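PDB 4HSP: DUF3299 domain-containing protein from Pseudomonas aeruginosa, which is of unknown function, is probably made with a signal peptide, and belongs to the DUF3299 family, with a probable OB-like fold. Local coordinates for residues P65-E70 against V74-L79; V80-A85 against P90-N95; E124-E129 against G134-A139. All coordinates share one frame; numbering follows the deposited sequence.

The contacts follow one another along the chain and differ in depth. Contact 2 is the buried one: two largely irregular segments of the connection from strand 73-80 to strand 98-102 meet through proline rings, with a water as their polar link. Contacts 1 and 3 are partly buried hairpins of the same mixed sheet. Contact 1 is held by backbone hydrogen bonds and carries two glutamates side by side; contact 3 depends on an arginine that meets a carboxylate and a backbone carbonyl. Leu-78 of contact 1 packs on Ser-128 of contact 3, and Ser-94 O of contact 2 probably accepts a hydrogen bond from Gly-134 N of contact 3.

Contact 1 (P65-E70 against V74-L79); sequences PLEISE and VTEFLL
The beta hairpin of strands 55-68 and 73-80 is joined here close to its turn, where two beta bulges interrupt the antiparallel pairing of 65-70 with 74-79. Pro-65 faces Phe-77 and Ile-68 faces Val-74 as non-hydrogen-bonded pairs, while Glu-67 and Glu-76 form a hydrogen-bonded pair whose side chains leave by the other face of the sheet. The carbonyl of Glu-76 takes two bonds: Leu-66 N lies 2.8 Å from Glu-76 O, and Glu-67 N reaches it as well, both from the same face of the carbonyl plane. Toward the turn, Thr-75 N donates to Glu-67 O over 3.1 Å, and the same oxygen receives a CA-H...O contact from Val-74.

Around this frame the packing is apolar. Pro-65 CB rests in the fork of Val-74, 3.7 Å from Val-74 CG1 and almost as near to CG2. Leu-66 turns CG away from its own carbonyl carbon (chi1 -65°), which carries CD1 to Leu-78 CD2 at 3.8 Å. Nearer the turn, Ser-69 CB meets Thr-75 CG2 at 3.7 Å. Phe-77 sends its ring away from strand 65-68 to Val-100 and Val-117, and Pro-65 packs on Ile-68 of the second subunit.

The two glutamates run side by side in the same direction, their carboxylate planes turned 43° from each other. Glu-67 CB lies 3.6 Å from Glu-76 CB. Glu-67 OE2 comes to 3.1 Å from Glu-76 OE2 with no hydrogen bond assigned, while Glu-76 OE1 is hydrogen-bonded to Tyr-99 OH. Such close acceptors would be expected to repel; Lys-101, packed on Glu-76, may offset some of the charge, and a raised proton affinity in one carboxylate is plausible.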
ATOM      1  N   PRO A  65       4.456  -0.842 -12.941  1.00 57.68           N
ATOM      2  CA  PRO A  65       5.086   0.334 -13.564  1.00 59.12           C
ATOM      3  C   PRO A  65       6.478   0.071 -14.117  1.00 63.02           C
ATOM      4  O   PRO A  65       7.254  -0.690 -13.520  1.00 61.31           O
ATOM      5  CB  PRO A  65       5.130   1.360 -12.431  1.00 61.90           C
ATOM      6  CG  PRO A  65       5.000   0.599 -11.202  1.00 64.52           C
ATOM      7  CD  PRO A  65       4.212  -0.614 -11.499  1.00 58.85           C
ATOM      8  N   LEU A  66       6.786   0.721 -15.262  1.00 59.00           N
ATOM      9  CA  LEU A  66       8.071   0.560 -15.938  1.00 58.29           C
ATOM     10  C   LEU A  66       8.794   1.876 -16.148  1.00 64.84           C
ATOM     11  O   LEU A  66      10.014   1.876 -16.265  1.00 65.50           O
ATOM     12  CB  LEU A  66       7.877  -0.119 -17.306  1.00 56.46           C
ATOM     13  CG  LEU A  66       7.376  -1.548 -17.331  1.00 57.46           C
ATOM     14  CD1 LEU A  66       7.197  -2.003 -18.745  1.00 56.77           C
ATOM     15  CD2 LEU A  66       8.307  -2.485 -16.612  1.00 57.18           C
ATOM     16  N   GLU A  67       8.039   2.980 -16.271  1.00 63.33           N
ATOM     17  CA  GLU A  67       8.570   4.308 -16.523  1.00 67.11           C
ATOM     18  C   GLU A  67       7.745   5.377 -15.791  1.00 72.53           C
ATOM     19  O   GLU A  67       6.509   5.304 -15.797  1.00 71.59           O
ATOM     20  CB  GLU A  67       8.557   4.580 -18.043  1.00 69.85           C
ATOM     21  CG  GLU A  67       9.655   5.504 -18.534  1.00 92.63           C
ATOM     22  CD  GLU A  67      10.471   4.943 -19.685  1.00131.95           C
ATOM     23  OE1 GLU A  67      11.065   3.851 -19.518  1.00133.79           O
ATOM     24  OE2 GLU A  67      10.521   5.602 -20.751  1.00129.75           O
ATOM     25  N   ILE A  68       8.427   6.372 -15.196  1.00 70.49           N
ATOM     26  CA  ILE A  68       7.812   7.509 -14.507  1.00 72.34           C
ATOM     27  C   ILE A  68       8.097   8.772 -15.316  1.00 81.57           C
ATOM     28  O   ILE A  68       9.226   8.965 -15.768  1.00 82.68           O
ATOM     29  CB  ILE A  68       8.312   7.653 -13.032  1.00 75.79           C
ATOM     30  CG1 ILE A  68       7.928   6.441 -12.188  1.00 73.08           C
ATOM     31  CG2 ILE A  68       7.768   8.930 -12.377  1.00 78.89           C
ATOM     32  CD1 ILE A  68       8.751   6.304 -10.932  1.00 72.38           C
ATOM     33  N   SER A  69       7.090   9.637 -15.463  1.00 81.72           N
ATOM     34  CA  SER A  69       7.185  10.905 -16.180  1.00 85.54           C
ATOM     35  C   SER A  69       7.803  11.994 -15.316  1.00 97.62           C
ATOM     36  O   SER A  69       8.082  11.784 -14.131  1.00 97.63           O
ATOM     37  CB  SER A  69       5.803  11.355 -16.643  1.00 87.94           C
ATOM     38  OG  SER A  69       5.037  11.898 -15.578  1.00 93.49           O
ATOM     39  N   GLU A  70       7.971  13.184 -15.920  1.00101.20           N
ATOM     40  CA  GLU A  70       8.490  14.402 -15.286  1.00105.98           C
ATOM     41  C   GLU A  70       7.521  14.873 -14.175  1.00109.20           C
ATOM     42  O   GLU A  70       7.967  15.366 -13.126  1.00110.07           O
ATOM     43  CB  GLU A  70       8.691  15.510 -16.348  1.00111.12           C
ATOM     44  CG  GLU A  70       9.888  15.302 -17.273  1.00128.65           C
ATOM     45  CD  GLU A  70       9.733  14.372 -18.471  1.00159.93           C
ATOM     46  OE1 GLU A  70       8.657  13.749 -18.641  1.00156.23           O
ATOM     47  OE2 GLU A  70      10.709  14.274 -19.251  1.00158.98           O
ATOM     48  N   VAL A  74       3.008   7.310 -13.922  1.00 73.52           N
ATOM     49  CA  VAL A  74       3.421   6.113 -14.647  1.00 70.51           C
ATOM     50  C   VAL A  74       2.914   6.236 -16.075  1.00 75.34           C
ATOM     51  O   VAL A  74       1.712   6.374 -16.293  1.00 75.16           O
ATOM     52  CB  VAL A  74       2.928   4.830 -13.957  1.00 70.37           C
ATOM     53  CG1 VAL A  74       3.290   3.588 -14.773  1.00 67.62           C
ATOM     54  CG2 VAL A  74       3.473   4.746 -12.534  1.00 70.40           C
ATOM     55  N   THR A  75       3.832   6.220 -17.044  1.00 71.40           N
ATOM     56  CA  THR A  75       3.470   6.388 -18.445  1.00 69.88           C
ATOM     57  C   THR A  75       3.762   5.139 -19.270  1.00 68.90           C
ATOM     58  O   THR A  75       3.303   5.061 -20.404  1.00 68.97           O
ATOM     59  CB  THR A  75       4.169   7.616 -19.002  1.00 77.07           C
ATOM     60  OG1 THR A  75       5.569   7.512 -18.733  1.00 76.94           O
ATOM     61  CG2 THR A  75       3.592   8.913 -18.431  1.00 73.66           C
ATOM     62  N   GLU A  76       4.523   4.171 -18.719  1.00 62.62           N
ATOM     63  CA  GLU A  76       4.814   2.883 -19.365  1.00 59.58           C
ATOM     64  C   GLU A  76       4.695   1.798 -18.323  1.00 61.21           C
ATOM     65  O   GLU A  76       5.240   1.914 -17.234  1.00 62.67           O
ATOM     66  CB  GLU A  76       6.180   2.832 -20.080  1.00 61.50           C
ATOM     67  CG  GLU A  76       6.257   3.691 -21.338  1.00 71.01           C
ATOM     68  CD  GLU A  76       7.567   3.683 -22.107  1.00 91.01           C
ATOM     69  OE1 GLU A  76       8.103   2.582 -22.374  1.00 81.40           O
ATOM     70  OE2 GLU A  76       8.033   4.781 -22.489  1.00 96.08           O
ATOM     71  N   PHE A  77       3.940   0.762 -18.627  1.00 55.17           N
ATOM     72  CA  PHE A  77       3.739  -0.305 -17.668  1.00 51.66           C
ATOM     73  C   PHE A  77       3.307  -1.602 -18.302  1.00 55.93           C
ATOM     74  O   PHE A  77       2.870  -1.619 -19.450  1.00 55.96           O
ATOM     75  CB  PHE A  77       2.686   0.126 -16.630  1.00 51.85           C
ATOM     76  CG  PHE A  77       1.313   0.437 -17.160  1.00 51.35           C
ATOM     77  CD1 PHE A  77       0.347  -0.563 -17.267  1.00 50.46           C
ATOM     78  CD2 PHE A  77       0.959   1.747 -17.486  1.00 54.24           C
ATOM     79  CE1 PHE A  77      -0.944  -0.268 -17.700  1.00 50.77           C
ATOM     80  CE2 PHE A  77      -0.332   2.045 -17.919  1.00 57.58           C
ATOM     81  CZ  PHE A  77      -1.285   1.037 -18.006  1.00 53.30           C
ATOM     82  N   LEU A  78       3.379  -2.698 -17.516  1.00 52.50           N
ATOM     83  CA  LEU A  78       2.821  -3.993 -17.906  1.00 48.83           C
ATOM     84  C   LEU A  78       1.438  -4.120 -17.276  1.00 50.04           C
ATOM     85  O   LEU A  78       1.279  -3.836 -16.087  1.00 48.67           O
ATOM     86  CB  LEU A  78       3.706  -5.178 -17.479  1.00 47.14           C
ATOM     87  CG  LEU A  78       5.185  -5.209 -17.910  1.00 52.00           C
ATOM     88  CD1 LEU A  78       5.909  -6.404 -17.265  1.00 50.19           C
ATOM     89  CD2 LEU A  78       5.355  -5.232 -19.463  1.00 51.74           C
ATOM     90  N   LEU A  79       0.435  -4.496 -18.086  1.00 46.50           N
ATOM     91  CA  LEU A  79      -0.914  -4.835 -17.654  1.00 44.91           C
ATOM     92  C   LEU A  79      -0.925  -6.338 -17.520  1.00 48.99           C
ATOM     93  O   LEU A  79      -0.542  -7.061 -18.446  1.00 47.88           O
ATOM     94  CB  LEU A  79      -2.002  -4.333 -18.630  1.00 45.12           C
ATOM     95  CG  LEU A  79      -3.447  -4.472 -18.148  1.00 46.37           C
ATOM     96  CD1 LEU A  79      -3.709  -3.546 -16.902  1.00 45.94           C
ATOM     97  CD2 LEU A  79      -4.405  -4.165 -19.270  1.00 42.48           C
TER

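Contact 2 (V80-A85 against P90-N95); sequences VPYYGA and PPPPSN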
ATOM      1  N   VAL A  80      -1.252  -6.798 -16.318  1.00 45.58           N
ATOM      2  CA  VAL A  80      -1.244  -8.207 -15.927  1.00 42.79           C
ATOM      3  C   VAL A  80      -2.620  -8.559 -15.302  1.00 46.63           C
ATOM      4  O   VAL A  80      -3.323  -7.658 -14.810  1.00 46.09           O
ATOM      5  CB  VAL A  80      -0.057  -8.469 -14.945  1.00 44.40           C
ATOM      6  CG1 VAL A  80       1.297  -8.353 -15.664  1.00 43.32           C
ATOM      7  CG2 VAL A  80      -0.119  -7.506 -13.765  1.00 44.45           C
ATOM      8  N   PRO A  81      -2.998  -9.853 -15.275  1.00 43.30           N
ATOM      9  CA  PRO A  81      -4.326 -10.212 -14.746  1.00 43.68           C
ATOM     10  C   PRO A  81      -4.390 -10.329 -13.215  1.00 51.08           C
ATOM     11  O   PRO A  81      -5.461 -10.590 -12.666  1.00 52.00           O
ATOM     12  CB  PRO A  81      -4.621 -11.580 -15.407  1.00 43.54           C
ATOM     13  CG  PRO A  81      -3.403 -11.943 -16.199  1.00 46.95           C
ATOM     14  CD  PRO A  81      -2.296 -11.046 -15.804  1.00 43.49           C
ATOM     15  N   TYR A  82      -3.261 -10.214 -12.530  1.00 48.45           N
ATOM     16  CA  TYR A  82      -3.276 -10.347 -11.089  1.00 49.46           C
ATOM     17  C   TYR A  82      -2.234  -9.460 -10.465  1.00 54.21           C
ATOM     18  O   TYR A  82      -1.188  -9.174 -11.068  1.00 51.94           O
ATOM     19  CB  TYR A  82      -3.129 -11.815 -10.611  1.00 50.94           C
ATOM     20  CG  TYR A  82      -2.028 -12.614 -11.268  1.00 53.82           C
ATOM     21  CD1 TYR A  82      -2.274 -13.369 -12.404  1.00 55.02           C
ATOM     22  CD2 TYR A  82      -0.758 -12.683 -10.704  1.00 57.17           C
ATOM     23  CE1 TYR A  82      -1.274 -14.118 -13.007  1.00 55.79           C
ATOM     24  CE2 TYR A  82       0.255 -13.439 -11.297  1.00 59.05           C
ATOM     25  CZ  TYR A  82      -0.012 -14.162 -12.448  1.00 63.83           C
ATOM     26  OH  TYR A  82       0.959 -14.920 -13.061  1.00 67.53           O
ATOM     27  N   TYR A  83      -2.567  -8.977  -9.260  1.00 53.14           N
ATOM     28  CA  TYR A  83      -1.697  -8.129  -8.488  1.00 55.93           C
ATOM     29  C   TYR A  83      -0.481  -8.931  -8.055  1.00 60.99           C
ATOM     30  O   TYR A  83      -0.599 -10.107  -7.721  1.00 59.64           O
ATOM     31  CB  TYR A  83      -2.467  -7.562  -7.285  1.00 60.07           C
ATOM     32  CG  TYR A  83      -1.608  -6.785  -6.316  1.00 67.02           C
ATOM     33  CD1 TYR A  83      -1.363  -5.429  -6.502  1.00 70.86           C
ATOM     34  CD2 TYR A  83      -1.005  -7.416  -5.228  1.00 69.67           C
ATOM     35  CE1 TYR A  83      -0.537  -4.716  -5.630  1.00 75.26           C
ATOM     36  CE2 TYR A  83      -0.168  -6.719  -4.360  1.00 72.77           C
ATOM     37  CZ  TYR A  83       0.059  -5.367  -4.559  1.00 85.22           C
ATOM     38  OH  TYR A  83       0.854  -4.674  -3.669  1.00 93.13           O
ATOM     39  N   GLY A  84       0.667  -8.279  -8.062  1.00 61.15           N
ATOM     40  CA  GLY A  84       1.921  -8.877  -7.621  1.00 62.32           C
ATOM     41  C   GLY A  84       2.744  -9.547  -8.700  1.00 66.83           C
ATOM     42  O   GLY A  84       3.908  -9.874  -8.454  1.00 67.13           O
ATOM     43  N   ALA A  85       2.148  -9.770  -9.891  1.00 63.18           N
ATOM     44  CA  ALA A  85       2.807 -10.394 -11.037  1.00 62.83           C
ATOM     45  C   ALA A  85       4.102  -9.692 -11.314  1.00 70.79           C
ATOM     46  O   ALA A  85       4.110  -8.461 -11.398  1.00 73.67           O
ATOM     47  CB  ALA A  85       1.912 -10.334 -12.255  1.00 62.92           C
ATOM     48  N   PRO A  90       6.098 -15.195  -9.739  1.00 52.04           N
ATOM     49  CA  PRO A  90       6.702 -15.116 -11.089  1.00 51.00           C
ATOM     50  C   PRO A  90       5.838 -14.411 -12.142  1.00 52.47           C
ATOM     51  O   PRO A  90       4.613 -14.418 -12.038  1.00 50.74           O
ATOM     52  CB  PRO A  90       6.881 -16.589 -11.484  1.00 52.04           C
ATOM     53  CG  PRO A  90       7.002 -17.306 -10.203  1.00 57.06           C
ATOM     54  CD  PRO A  90       6.086 -16.587  -9.246  1.00 53.23           C
ATOM     55  N   PRO A  91       6.455 -13.820 -13.191  1.00 50.31           N
ATOM     56  CA  PRO A  91       5.651 -13.187 -14.255  1.00 49.94           C
ATOM     57  C   PRO A  91       4.662 -14.153 -14.929  1.00 55.58           C
ATOM     58  O   PRO A  91       4.985 -15.347 -15.078  1.00 56.78           O
ATOM     59  CB  PRO A  91       6.708 -12.759 -15.287  1.00 51.73           C
ATOM     60  CG  PRO A  91       7.963 -12.717 -14.572  1.00 56.56           C
ATOM     61  CD  PRO A  91       7.900 -13.711 -13.475  1.00 52.09           C
ATOM     62  N   PRO A  92       3.487 -13.659 -15.411  1.00 51.52           N
ATOM     63  CA  PRO A  92       2.569 -14.540 -16.174  1.00 49.21           C
ATOM     64  C   PRO A  92       3.164 -14.933 -17.537  1.00 53.19           C
ATOM     65  O   PRO A  92       4.158 -14.311 -17.939  1.00 53.42           O
ATOM     66  CB  PRO A  92       1.319 -13.655 -16.387  1.00 49.79           C
ATOM     67  CG  PRO A  92       1.494 -12.471 -15.541  1.00 55.95           C
ATOM     68  CD  PRO A  92       2.967 -12.278 -15.348  1.00 53.00           C
ATOM     69  N   PRO A  93       2.579 -15.896 -18.305  1.00 48.98           N
ATOM     70  CA  PRO A  93       3.071 -16.138 -19.685  1.00 48.75           C
ATOM     71  C   PRO A  93       2.942 -14.863 -20.531  1.00 50.55           C
ATOM     72  O   PRO A  93       2.115 -14.005 -20.205  1.00 48.50           O
ATOM     73  CB  PRO A  93       2.153 -17.245 -20.202  1.00 49.85           C
ATOM     74  CG  PRO A  93       1.561 -17.841 -18.995  1.00 53.93           C
ATOM     75  CD  PRO A  93       1.398 -16.734 -18.023  1.00 49.73           C
ATOM     76  N   SER A  94       3.765 -14.719 -21.591  1.00 46.56           N
ATOM     77  CA  SER A  94       3.817 -13.491 -22.408  1.00 45.76           C
ATOM     78  C   SER A  94       2.503 -13.157 -23.148  1.00 49.83           C
ATOM     79  O   SER A  94       2.363 -12.046 -23.677  1.00 50.23           O
ATOM     80  CB  SER A  94       4.970 -13.553 -23.402  1.00 46.95           C
ATOM     81  OG  SER A  94       4.875 -14.701 -24.220  1.00 51.35           O
ATOM     82  N   ASN A  95       1.549 -14.089 -23.178  1.00 46.48           N
ATOM     83  CA  ASN A  95       0.255 -13.871 -23.830  1.00 46.26           C
ATOM     84  C   ASN A  95      -0.803 -13.534 -22.768  1.00 48.39           C
ATOM     85  O   ASN A  95      -1.997 -13.496 -23.062  1.00 48.00           O
ATOM     86  CB  ASN A  95      -0.151 -15.054 -24.715  1.00 45.24           C
ATOM     87  CG  ASN A  95      -0.283 -16.390 -24.033  1.00 58.81           C
ATOM     88  OD1 ASN A  95      -0.030 -16.540 -22.836  1.00 47.41           O
ATOM     89  ND2 ASN A  95      -0.648 -17.414 -24.804  1.00 48.62           N
TER
HETATM   90  O   HOH W   1       2.577 -16.435 -10.932  1.00 58.32           O
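Tyr-82 and Pro-92 run antiparallel past one another, the phenol OH standing over the face of the pyrrolidine while the rest of the tyrosine side chain runs back toward its own segment. The first torsion puts Tyr-82 CG between its backbone N and carbonyl carbon (chi1 47°), and this swing brings OH to 3.5 Å from both Pro-92 CA and Pro-92 CG. Tyr-82 CZ follows at 3.8 Å from Pro-92 CG, a contact oblique to the phenol ring.

Three more side chains of 80-85 gather round the same proline. Val-80 crosses it at about a right angle, with CG1 4.1 Å from Pro-92 CG. Pro-81 approaches at a slant and offers CD to that same carbon. Ala-85 CB meets the neighbouring carbon, 3.8 Å from Pro-92 CD. Pro-92 is thus touched by four residues of 80-85, a segment that includes the type II beta turn formed by Tyr-82 to Ala-85.

Apart from Val-80, which ends strand 73-80, both segments lie in the long connection to strand 98-102. Pro-92 O accepts a hydrogen bond from Gln-41 NE2, while Tyr-83 stacks on Tyr-83 of the third subunit.

No direct hydrogen bond joins the two segments. Instead, a water lies 3.1 Å from Tyr-82 OH and donates to Pro-90 O, also over 3.1 Å. The prolines offer carbonyl acceptors but no N-H donors, and the direct contacts between the segments are apolar; the water links the phenol oxygen to a backbone carbonyl that the tyrosine does not bond directly.

Contact 3 (E124-E129 against G134-A139); sequences ENASSE and GYRMQA. With EDO (1,2-ethanediol), chain F; EDO (1,2-ethanediol), chain J; EDO (1,2-ethanediol), chain K.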
ATOM      1  N   GLU A 124       2.310  -7.412 -31.136  1.00 68.83           N
ATOM      2  CA  GLU A 124       3.714  -7.076 -31.342  1.00 70.66           C
ATOM      3  C   GLU A 124       4.487  -7.406 -30.093  1.00 73.14           C
ATOM      4  O   GLU A 124       4.021  -7.130 -28.985  1.00 71.54           O
ATOM      5  CB  GLU A 124       3.843  -5.579 -31.668  1.00 74.42           C
ATOM      6  CG  GLU A 124       5.191  -5.162 -32.240  1.00 94.84           C
ATOM      7  CD  GLU A 124       5.513  -3.675 -32.215  1.00127.51           C
ATOM      8  OE1 GLU A 124       4.584  -2.844 -32.354  1.00128.79           O
ATOM      9  OE2 GLU A 124       6.711  -3.344 -32.063  1.00122.73           O
ATOM     10  N   ASN A 125       5.664  -7.995 -30.266  1.00 68.88           N
ATOM     11  CA  ASN A 125       6.512  -8.368 -29.158  1.00 67.14           C
ATOM     12  C   ASN A 125       7.080  -7.146 -28.453  1.00 71.38           C
ATOM     13  O   ASN A 125       7.390  -6.135 -29.096  1.00 73.88           O
ATOM     14  CB  ASN A 125       7.625  -9.296 -29.636  1.00 67.14           C
ATOM     15  CG  ASN A 125       7.132 -10.709 -29.861  1.00 88.32           C
ATOM     16  OD1 ASN A 125       6.060 -11.125 -29.376  1.00 68.51           O
ATOM     17  ND2 ASN A 125       7.914 -11.488 -30.586  1.00 85.75           N
ATOM     18  N   ALA A 126       7.156  -7.230 -27.115  1.00 65.04           N
ATOM     19  CA  ALA A 126       7.695  -6.183 -26.247  1.00 65.13           C
ATOM     20  C   ALA A 126       8.483  -6.826 -25.096  1.00 69.36           C
ATOM     21  O   ALA A 126       7.977  -7.688 -24.392  1.00 67.87           O
ATOM     22  CB  ALA A 126       6.578  -5.297 -25.719  1.00 64.94           C
ATOM     23  N   SER A 127       9.727  -6.462 -24.944  1.00 68.42           N
ATOM     24  CA  SER A 127      10.509  -7.071 -23.886  1.00 68.98           C
ATOM     25  C   SER A 127      10.986  -6.050 -22.896  1.00 73.86           C
ATOM     26  O   SER A 127      11.169  -4.874 -23.221  1.00 75.41           O
ATOM     27  CB  SER A 127      11.697  -7.837 -24.459  1.00 74.92           C
ATOM     28  OG  SER A 127      12.474  -6.989 -25.290  1.00 90.94           O
ATOM     29  N   SER A 128      11.123  -6.510 -21.669  1.00 70.02           N
ATOM     30  CA  SER A 128      11.679  -5.801 -20.525  1.00 70.91           C
ATOM     31  C   SER A 128      12.458  -6.827 -19.752  1.00 73.01           C
ATOM     32  O   SER A 128      12.296  -8.026 -19.999  1.00 71.47           O
ATOM     33  CB  SER A 128      10.596  -5.120 -19.686  1.00 75.26           C
ATOM     34  OG  SER A 128       9.671  -6.014 -19.092  1.00 86.54           O
ATOM     35  N   GLU A 129      13.325  -6.385 -18.855  1.00 70.80           N
ATOM     36  CA  GLU A 129      14.123  -7.306 -18.057  1.00 70.76           C
ATOM     37  C   GLU A 129      13.211  -8.072 -17.063  1.00 73.51           C
ATOM     38  O   GLU A 129      13.538  -9.183 -16.633  1.00 74.85           O
ATOM     39  CB  GLU A 129      15.215  -6.522 -17.336  1.00 73.76           C
ATOM     40  CG  GLU A 129      16.492  -7.292 -17.077  1.00 86.33           C
ATOM     41  CD  GLU A 129      17.595  -6.391 -16.559  1.00111.17           C
ATOM     42  OE1 GLU A 129      18.019  -5.479 -17.309  1.00 93.71           O
ATOM     43  OE2 GLU A 129      18.001  -6.562 -15.385  1.00110.18           O
ATOM     44  N   GLY A 134       3.561 -10.381 -25.522  1.00 48.16           N
ATOM     45  CA  GLY A 134       3.201 -10.682 -26.904  1.00 47.35           C
ATOM     46  C   GLY A 134       2.241  -9.661 -27.474  1.00 51.33           C
ATOM     47  O   GLY A 134       1.966  -9.675 -28.676  1.00 52.22           O
ATOM     48  N   TYR A 135       1.778  -8.733 -26.610  1.00 47.96           N
ATOM     49  CA  TYR A 135       0.816  -7.681 -26.914  1.00 49.23           C
ATOM     50  C   TYR A 135       1.277  -6.316 -26.454  1.00 54.27           C
ATOM     51  O   TYR A 135       1.986  -6.197 -25.453  1.00 54.16           O
ATOM     52  CB  TYR A 135      -0.546  -7.987 -26.256  1.00 49.51           C
ATOM     53  CG  TYR A 135      -1.112  -9.334 -26.646  1.00 50.31           C
ATOM     54  CD1 TYR A 135      -1.610  -9.561 -27.928  1.00 52.72           C
ATOM     55  CD2 TYR A 135      -1.094 -10.407 -25.752  1.00 49.45           C
ATOM     56  CE1 TYR A 135      -2.125 -10.805 -28.298  1.00 51.16           C
ATOM     57  CE2 TYR A 135      -1.603 -11.658 -26.116  1.00 49.95           C
ATOM     58  CZ  TYR A 135      -2.124 -11.848 -27.388  1.00 52.27           C
ATOM     59  OH  TYR A 135      -2.637 -13.064 -27.762  1.00 51.68           O
ATOM     60  N   ARG A 136       0.838  -5.279 -27.186  1.00 51.90           N
ATOM     61  CA  ARG A 136       1.103  -3.875 -26.892  1.00 53.01           C
ATOM     62  C   ARG A 136      -0.202  -3.071 -26.977  1.00 60.73           C
ATOM     63  O   ARG A 136      -1.139  -3.443 -27.693  1.00 59.18           O
ATOM     64  CB  ARG A 136       2.163  -3.275 -27.841  1.00 53.45           C
ATOM     65  CG  ARG A 136       3.561  -3.840 -27.723  1.00 59.63           C
ATOM     66  CD  ARG A 136       4.438  -3.249 -28.786  1.00 70.43           C
ATOM     67  NE  ARG A 136       5.227  -2.131 -28.273  1.00 90.02           N
ATOM     68  CZ  ARG A 136       6.556  -2.087 -28.275  1.00110.33           C
ATOM     69  NH1 ARG A 136       7.262  -3.093 -28.786  1.00 92.70           N
ATOM     70  NH2 ARG A 136       7.190  -1.034 -27.777  1.00107.13           N
HETATM   71  N   MSE A 137      -0.243  -1.955 -26.261  1.00 61.54           N
HETATM   72  CA  MSE A 137      -1.390  -1.058 -26.243  1.00 63.85           C
HETATM   73  C   MSE A 137      -0.941   0.391 -26.037  1.00 68.79           C
HETATM   74  O   MSE A 137      -0.093   0.693 -25.194  1.00 69.24           O
HETATM   75  CB  MSE A 137      -2.363  -1.488 -25.144  1.00 65.81           C
HETATM   76  CG  MSE A 137      -3.683  -0.754 -25.104  1.00 76.78           C
HETATM   77 SE   MSE A 137      -5.011  -1.936 -24.258  0.75 87.27          SE
HETATM   78  CE  MSE A 137      -6.161  -1.999 -25.676  1.00 85.28           C
ATOM     79  N   GLN A 138      -1.499   1.270 -26.851  1.00 65.57           N
ATOM     80  CA  GLN A 138      -1.345   2.704 -26.755  1.00 66.44           C
ATOM     81  C   GLN A 138      -2.659   3.139 -26.153  1.00 69.25           C
ATOM     82  O   GLN A 138      -3.681   3.162 -26.841  1.00 70.64           O
ATOM     83  CB  GLN A 138      -1.042   3.319 -28.133  1.00 69.69           C
ATOM     84  CG  GLN A 138      -0.742   4.815 -28.097  1.00 76.81           C
ATOM     85  CD  GLN A 138       0.489   5.169 -27.290  1.00 82.72           C
ATOM     86  OE1 GLN A 138       1.568   4.595 -27.473  1.00 72.58           O
ATOM     87  NE2 GLN A 138       0.352   6.142 -26.389  1.00 70.71           N
ATOM     88  N   ALA A 139      -2.672   3.315 -24.840  1.00 63.06           N
ATOM     89  CA  ALA A 139      -3.886   3.628 -24.112  1.00 62.58           C
ATOM     90  C   ALA A 139      -4.415   5.057 -24.362  1.00 72.34           C
ATOM     91  O   ALA A 139      -3.652   6.030 -24.363  1.00 75.83           O
ATOM     92  CB  ALA A 139      -3.675   3.410 -22.625  1.00 61.53           C
TER
HETATM   93  C1  EDO F 205      11.001  -3.693 -26.556  1.00 96.45           C
HETATM   94  O1  EDO F 205      10.570  -4.671 -27.495  1.00 96.48           O
HETATM   95  C2  EDO F 205       9.830  -2.737 -26.206  1.00 95.99           C
HETATM   96  O2  EDO F 205      10.182  -1.912 -25.100  1.00 95.60           O
HETATM   97  C1  EDO J 209       3.522   0.691 -27.535  1.00 92.35           C
HETATM   98  O1  EDO J 209       3.365  -0.326 -26.533  1.00 91.98           O
HETATM   99  C2  EDO J 209       2.168   1.097 -28.197  1.00 91.57           C
HETATM  100  O2  EDO J 209       1.912   0.279 -29.339  1.00 90.54           O
HETATM  101  C1  EDO K 210       5.718 -15.641 -29.869  1.00 87.86           C
HETATM  102  O1  EDO K 210       7.111 -15.388 -30.062  1.00 89.74           O
HETATM  103  C2  EDO K 210       4.978 -14.315 -29.532  1.00 85.45           C
HETATM  104  O2  EDO K 210       5.517 -13.674 -28.365  1.00 81.71           O
HETATM  105  O   HOH W   2       3.544 -10.917 -30.610  1.00 65.18           O
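Arg-136 reaches from strand 132-144 across to 124-129 in the beta hairpin formed with the weakly bonded strand 126-127, part of the mixed sheet. Its CB points toward the partner segment and has O1 of the 1,2-ethanediol of chain J beside it. CG packs against Glu-124 O at 3.6 Å and also touches Ala-126 CB. The Glu-124 side chain slants across the arginine, with Glu-124 CD 3.6 Å from Arg-136 CD. There the chain bends (chi3 98°) and carries the guanidinium back over Ala-126, whose CB sits over one face.

NE donates to O1 of the chain J diol at 3.1 Å, and NH2 has C2 of the chain F diol nearby; these and the chain K diol probably all come from the crystallisation liquor. NH1 serves two partners. It makes a weak hydrogen bond to Asn-125 O, which lies near the guanidinium plane, and a salt bridge to Glu-124 OE2 at 3.3 Å. That carboxylate oxygen stands well out of the plane, so charge alone joins the pair, while Glu-124 OE1 is held by Lys-122 NZ in a second salt bridge.

At the other end of the contact, away from the guanidinium, a water bridges the two segments, donating to Asn-125 OD1 and to Gly-134 O over 2.8 Å each, and O2 of the chain K diol donates to the same Asn-125 OD1.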